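Side-chain contacts in putative mandelate racemase (Zymomonas mobilis, PDB 2OX4), which probably acts as a magnesium-dependent lyase of the mandelate racemase branch of the enolase superfamily, with its metal held in a barrel domain: residues G119-E124 with V369-G374; A327-E332 with C339-H344. All blocks are in the same frame, centred on the assembly; numbering follows the deposited sequence.

Interaction 1 (G119-E124 with V369-G374); sequences GGKNRE and VPELPG
Lys-121 reaches across to Glu-371 in a salt bridge, NZ lying 2.9 Å from OE2. The ammonium meets the carboxylate on its syn side, 17° out of the carboxylate plane, and the two side chains approach from opposite directions. Each bends to get there: the lysine, extended through chi3, turns at its last bond (chi4 128°), and the glutamate folds at chi2 (-74°). The second oxygen of Glu-371, OE1, is hydrogen-bonded to the hydroxyl of Tyr-115, which also bonds to Lys-121 NZ, so the one hydroxyl links to both charged ends, weakly in the case of the lysine.

Apolar contact is brief. Val-369 CG1 touches Lys-121 CE, the last methylene before the ammonium, at 3.8 Å; a branched apolar side chain can lie against this part of the lysine while NZ turns to the carboxylate.

Water 1 ties the backbones together, donating to Glu-124 O and accepting from Val-369 N at 3.0 Å.

Lys-121 and Val-369 both rest on Ile-333 of helix 322-333, while Lys-121 N bonds to Asn-69 OD1 of the second subunit. The contact thus clasps the loop that leads from helix 89-110 into strand 126-131 to the loop that leaves strand 366-367 for strand 387-393.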
loop_
_atom_site.group_PDB
_atom_site.type_symbol
_atom_site.label_atom_id
_atom_site.label_comp_id
_atom_site.label_asym_id
_atom_site.label_seq_id
_atom_site.Cartn_x
_atom_site.Cartn_y
_atom_site.Cartn_z
ATOM N N GLY C 119 -37.995 1.141 -7.442
ATOM C CA GLY C 119 -37.947 0.800 -6.020
ATOM C C GLY C 119 -38.765 1.720 -5.127
ATOM O O GLY C 119 -38.717 1.608 -3.899
ATOM N N GLY C 120 -39.523 2.627 -5.740
ATOM C CA GLY C 120 -40.512 3.409 -5.005
ATOM C C GLY C 120 -39.929 4.723 -4.508
ATOM O O GLY C 120 -38.832 5.095 -4.906
ATOM N N LYS C 121 -40.673 5.437 -3.662
ATOM C CA LYS C 121 -40.246 6.742 -3.136
ATOM C C LYS C 121 -39.455 6.566 -1.849
ATOM O O LYS C 121 -39.799 5.712 -1.030
ATOM C CB LYS C 121 -41.479 7.595 -2.793
ATOM C CG LYS C 121 -42.068 8.343 -3.958
ATOM C CD LYS C 121 -43.146 9.316 -3.497
ATOM C CE LYS C 121 -43.857 9.893 -4.696
ATOM N NZ LYS C 121 -45.323 9.739 -4.561
ATOM N N ASN C 122 -38.441 7.415 -1.642
ATOM C CA ASN C 122 -37.701 7.438 -0.389
ATOM C C ASN C 122 -38.000 8.705 0.411
ATOM O O ASN C 122 -37.512 8.879 1.532
ATOM C CB ASN C 122 -36.196 7.355 -0.664
ATOM C CG ASN C 122 -35.771 5.969 -1.025
ATOM O OD1 ASN C 122 -35.238 5.234 -0.197
ATOM N ND2 ASN C 122 -36.033 5.581 -2.269
ATOM N N ARG C 123 -38.788 9.590 -0.196
ATOM C CA ARG C 123 -39.133 10.881 0.388
ATOM C C ARG C 123 -40.305 11.440 -0.419
ATOM O O ARG C 123 -40.561 10.998 -1.545
ATOM C CB ARG C 123 -37.941 11.846 0.324
ATOM C CG ARG C 123 -37.365 12.057 -1.080
ATOM C CD ARG C 123 -35.936 12.651 -1.019
ATOM N NE ARG C 123 -34.998 11.721 -0.386
ATOM C CZ ARG C 123 -34.464 10.666 -0.995
ATOM N NH1 ARG C 123 -34.735 10.423 -2.278
ATOM N NH2 ARG C 123 -33.641 9.869 -0.325
ATOM N N GLU C 124 -41.016 12.406 0.150
ATOM C CA GLU C 124 -42.225 12.921 -0.497
ATOM C C GLU C 124 -41.935 14.014 -1.522
ATOM O O GLU C 124 -42.722 14.227 -2.446
ATOM C CB GLU C 124 -43.234 13.418 0.552
ATOM C CG GLU C 124 -43.916 12.286 1.340
ATOM C CD GLU C 124 -44.499 11.181 0.442
ATOM O OE1 GLU C 124 -45.328 11.482 -0.447
ATOM O OE2 GLU C 124 -44.130 10.001 0.628
ATOM N N VAL C 369 -41.889 14.449 -7.843
ATOM C CA VAL C 369 -41.730 13.574 -9.013
ATOM C C VAL C 369 -43.030 13.565 -9.833
ATOM O O VAL C 369 -44.123 13.609 -9.249
ATOM C CB VAL C 369 -41.320 12.138 -8.589
ATOM C CG1 VAL C 369 -42.474 11.407 -7.889
ATOM C CG2 VAL C 369 -40.783 11.340 -9.780
ATOM N N PRO C 370 -42.927 13.547 -11.183
ATOM C CA PRO C 370 -44.156 13.317 -11.962
ATOM C C PRO C 370 -44.861 12.009 -11.579
ATOM O O PRO C 370 -44.216 11.030 -11.184
ATOM C CB PRO C 370 -43.653 13.251 -13.412
ATOM C CG PRO C 370 -42.374 14.056 -13.397
ATOM C CD PRO C 370 -41.754 13.760 -12.054
ATOM N N GLU C 371 -46.188 12.008 -11.678
ATOM C CA GLU C 371 -46.982 10.845 -11.301
ATOM C C GLU C 371 -47.707 10.217 -12.501
ATOM O O GLU C 371 -48.498 9.285 -12.336
ATOM C CB GLU C 371 -47.991 11.217 -10.205
ATOM C CG GLU C 371 -47.379 11.709 -8.901
ATOM C CD GLU C 371 -46.743 10.600 -8.064
ATOM O OE1 GLU C 371 -46.912 9.404 -8.383
ATOM O OE2 GLU C 371 -46.072 10.930 -7.065
ATOM N N LEU C 372 -47.420 10.719 -13.702
ATOM C CA LEU C 372 -47.983 10.193 -14.946
ATOM C C LEU C 372 -47.302 8.858 -15.269
ATOM O O LEU C 372 -46.251 8.554 -14.692
ATOM C CB LEU C 372 -47.747 11.195 -16.086
ATOM C CG LEU C 372 -48.441 12.558 -15.989
ATOM C CD1 LEU C 372 -47.978 13.481 -17.122
ATOM C CD2 LEU C 372 -49.953 12.382 -16.024
ATOM N N PRO C 373 -47.898 8.038 -16.159
ATOM C CA PRO C 373 -47.161 6.837 -16.608
ATOM C C PRO C 373 -45.822 7.175 -17.281
ATOM O O PRO C 373 -45.713 8.203 -17.942
ATOM C CB PRO C 373 -48.115 6.188 -17.613
ATOM C CG PRO C 373 -49.488 6.692 -17.217
ATOM C CD PRO C 373 -49.254 8.107 -16.756
ATOM N N GLY C 374 -44.818 6.316 -17.101
ATOM C CA GLY C 374 -43.507 6.529 -17.736
ATOM C C GLY C 374 -42.721 7.613 -17.010
ATOM O O GLY C 374 -42.885 7.804 -15.796
HETATM O O HOH W 1 -42.818 13.662 -5.145
#

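Interaction 2 (A327-E332 with C339-H344); sequences ASLHAE and CIHEHH
Leu-329 lays its CD2 methyl over one face of the His-341 imidazole, a CH-pi contact with CD2 3.9 Å from the ring centroid. The leucine crosses the histidine at about a right angle, and its methyl sits toward the rim, nearest His-341 CE1.

Two polar groups occupy the edge of the ring. His-341 ND1 donates to Glu-332 OE1 in a short (2.5 Å), nearly straight bond of 173°. OE1 uses its syn lone pair and lies close to the ring plane, although the carboxylate itself is turned 72° from that plane. Ser-328 OG stands in plane beside CE1 at 3.2 Å, and its own hydrogen-bonding partner is Glu-325 O. A small hydroxyl suits this spot, since the ring edge comes so near the helix.

The helix segment 327-332, part of helix 322-333, and strand 341-344 run antiparallel, their axes coming within 10.2 Å, as expected for successive parts of a TIM-like barrel. Strand 341-344 pairs in parallel with strand 126-131, the closure of the modified barrel of the enolase superfamily. With CG anti to the backbone N, His-341 sends its ring outward to the helix.

Glu-325 OE2 is hydrogen-bonded to His-341 NE2, so two carboxylates flank the imidazole and would tend to stabilise its protonated form. The other oxygen of Glu-332, OE2, accepts from Ala-316 N and from water 2. That water, on the ring face opposite Leu-329, accepts in turn from Glu-342 N at 2.8 Å, carrying the grip of the buried glutamate on to the strand backbone. The next side chain, Glu-342, has a different environment, forming a salt bridge with Lys-166 and a hydrogen bond with Ser-131.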
loop_
_atom_site.group_PDB
_atom_site.type_symbol
_atom_site.label_atom_id
_atom_site.label_comp_id
_atom_site.label_asym_id
_atom_site.label_seq_id
_atom_site.Cartn_x
_atom_site.Cartn_y
_atom_site.Cartn_z
ATOM N N ALA C 327 -36.879 12.763 -16.108
ATOM C CA ALA C 327 -36.248 11.469 -15.844
ATOM C C ALA C 327 -35.468 11.519 -14.532
ATOM O O ALA C 327 -35.578 10.609 -13.711
ATOM C CB ALA C 327 -35.343 11.063 -16.999
ATOM N N SER C 328 -34.721 12.607 -14.320
ATOM C CA SER C 328 -33.877 12.732 -13.123
ATOM C C SER C 328 -34.665 12.684 -11.811
ATOM O O SER C 328 -34.172 12.193 -10.808
ATOM C CB SER C 328 -33.017 13.997 -13.188
ATOM O OG SER C 328 -33.802 15.170 -13.005
ATOM N N LEU C 329 -35.894 13.193 -11.821
ATOM C CA LEU C 329 -36.709 13.214 -10.612
ATOM C C LEU C 329 -37.094 11.801 -10.180
ATOM O O LEU C 329 -37.151 11.499 -8.986
ATOM C CB LEU C 329 -37.962 14.074 -10.851
ATOM C CG LEU C 329 -37.655 15.525 -11.241
ATOM C CD1 LEU C 329 -38.931 16.235 -11.694
ATOM C CD2 LEU C 329 -36.991 16.274 -10.094
ATOM N N HIS C 330 -37.370 10.941 -11.158
ATOM C CA HIS C 330 -37.661 9.531 -10.878
ATOM C C HIS C 330 -36.455 8.824 -10.271
ATOM O O HIS C 330 -36.589 8.140 -9.253
ATOM C CB HIS C 330 -38.114 8.812 -12.140
ATOM C CG HIS C 330 -39.449 9.274 -12.641
ATOM N ND1 HIS C 330 -40.638 8.752 -12.177
ATOM C CD2 HIS C 330 -39.781 10.224 -13.548
ATOM C CE1 HIS C 330 -41.647 9.352 -12.790
ATOM N NE2 HIS C 330 -41.154 10.248 -13.629
ATOM N N ALA C 331 -35.292 9.012 -10.888
ATOM C CA ALA C 331 -34.046 8.374 -10.424
ATOM C C ALA C 331 -33.737 8.800 -8.982
ATOM O O ALA C 331 -33.442 7.971 -8.127
ATOM C CB ALA C 331 -32.881 8.737 -11.360
ATOM N N GLU C 332 -33.851 10.096 -8.714
ATOM C CA GLU C 332 -33.499 10.650 -7.414
ATOM C C GLU C 332 -34.464 10.305 -6.293
ATOM O O GLU C 332 -34.039 10.062 -5.162
ATOM C CB GLU C 332 -33.348 12.157 -7.502
ATOM C CG GLU C 332 -32.100 12.588 -8.271
ATOM C CD GLU C 332 -32.033 14.092 -8.448
ATOM O OE1 GLU C 332 -33.090 14.731 -8.666
ATOM O OE2 GLU C 332 -30.920 14.643 -8.366
ATOM N N CYS C 339 -28.896 13.740 -2.117
ATOM C CA CYS C 339 -28.428 14.974 -1.471
ATOM C C CYS C 339 -29.378 16.160 -1.770
ATOM O O CYS C 339 -30.016 16.719 -0.864
ATOM C CB CYS C 339 -27.005 15.318 -1.951
ATOM S SG CYS C 339 -26.391 16.874 -1.284
ATOM N N ILE C 340 -29.473 16.519 -3.044
ATOM C CA ILE C 340 -30.142 17.765 -3.478
ATOM C C ILE C 340 -30.319 17.690 -4.999
ATOM O O ILE C 340 -29.612 16.926 -5.673
ATOM C CB ILE C 340 -29.342 19.025 -3.038
ATOM C CG1 ILE C 340 -30.204 20.294 -3.143
ATOM C CG2 ILE C 340 -27.991 19.134 -3.777
ATOM C CD1 ILE C 340 -29.566 21.517 -2.500
ATOM N N HIS C 341 -31.290 18.425 -5.532
ATOM C CA HIS C 341 -31.554 18.420 -6.976
ATOM C C HIS C 341 -31.087 19.726 -7.641
ATOM O O HIS C 341 -31.340 20.822 -7.139
ATOM C CB HIS C 341 -33.047 18.183 -7.257
ATOM C CG HIS C 341 -33.386 18.211 -8.717
ATOM N ND1 HIS C 341 -33.395 17.077 -9.499
ATOM C CD2 HIS C 341 -33.690 19.241 -9.544
ATOM C CE1 HIS C 341 -33.702 17.403 -10.741
ATOM N NE2 HIS C 341 -33.886 18.712 -10.797
ATOM N N GLU C 342 -30.401 19.597 -8.770
ATOM C CA GLU C 342 -29.912 20.740 -9.525
ATOM C C GLU C 342 -31.003 21.242 -10.459
ATOM O O GLU C 342 -31.485 20.497 -11.328
ATOM C CB GLU C 342 -28.710 20.336 -10.374
ATOM C CG GLU C 342 -28.218 21.473 -11.247
ATOM C CD GLU C 342 -26.967 21.133 -12.037
ATOM O OE1 GLU C 342 -26.709 19.935 -12.317
ATOM O OE2 GLU C 342 -26.246 22.085 -12.389
ATOM N N HIS C 343 -31.377 22.510 -10.307
ATOM C CA HIS C 343 -32.313 23.098 -11.263
ATOM C C HIS C 343 -31.630 24.194 -12.065
ATOM O O HIS C 343 -31.316 25.264 -11.534
ATOM C CB HIS C 343 -33.589 23.601 -10.574
ATOM C CG HIS C 343 -34.652 24.030 -11.539
ATOM N ND1 HIS C 343 -35.155 23.191 -12.513
ATOM C CD2 HIS C 343 -35.295 25.214 -11.692
ATOM C CE1 HIS C 343 -36.068 23.838 -13.220
ATOM N NE2 HIS C 343 -36.160 25.070 -12.752
ATOM N N HIS C 344 -31.373 23.889 -13.341
ATOM C CA HIS C 344 -30.466 24.677 -14.167
ATOM C C HIS C 344 -31.204 25.873 -14.725
ATOM O O HIS C 344 -32.388 25.777 -15.090
ATOM C CB HIS C 344 -29.892 23.833 -15.307
ATOM C CG HIS C 344 -28.616 24.372 -15.876
ATOM N ND1 HIS C 344 -28.559 25.539 -16.609
ATOM C CD2 HIS C 344 -27.349 23.890 -15.839
ATOM C CE1 HIS C 344 -27.314 25.758 -16.994
ATOM N NE2 HIS C 344 -26.559 24.771 -16.540
HETATM O O HOH W 2 -30.328 16.997 -9.781
#

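Along the chain interaction 2 is nested within interaction 1: 119-124 comes first, then 327-332 and 339-344, and last 369-374. Their centres lie 12 Å apart, and helix 322-333 serves both, turning one side to strand 341-344 and others to the two loops. His-330 and Glu-332 make the join: Val-369 CG2 lies 3.5 Å from His-330 ND1, and Arg-123 NH1 is 3.0 Å from Glu-332 O. Together they pack the closing part of the barrel against the segments running to and from it. Interaction 1, beside the second subunit, lies away from the metal site, whereas in buried interaction 2 the side chain of Ile-340 comes within about 9 Å of that of the magnesium ligand Glu-241.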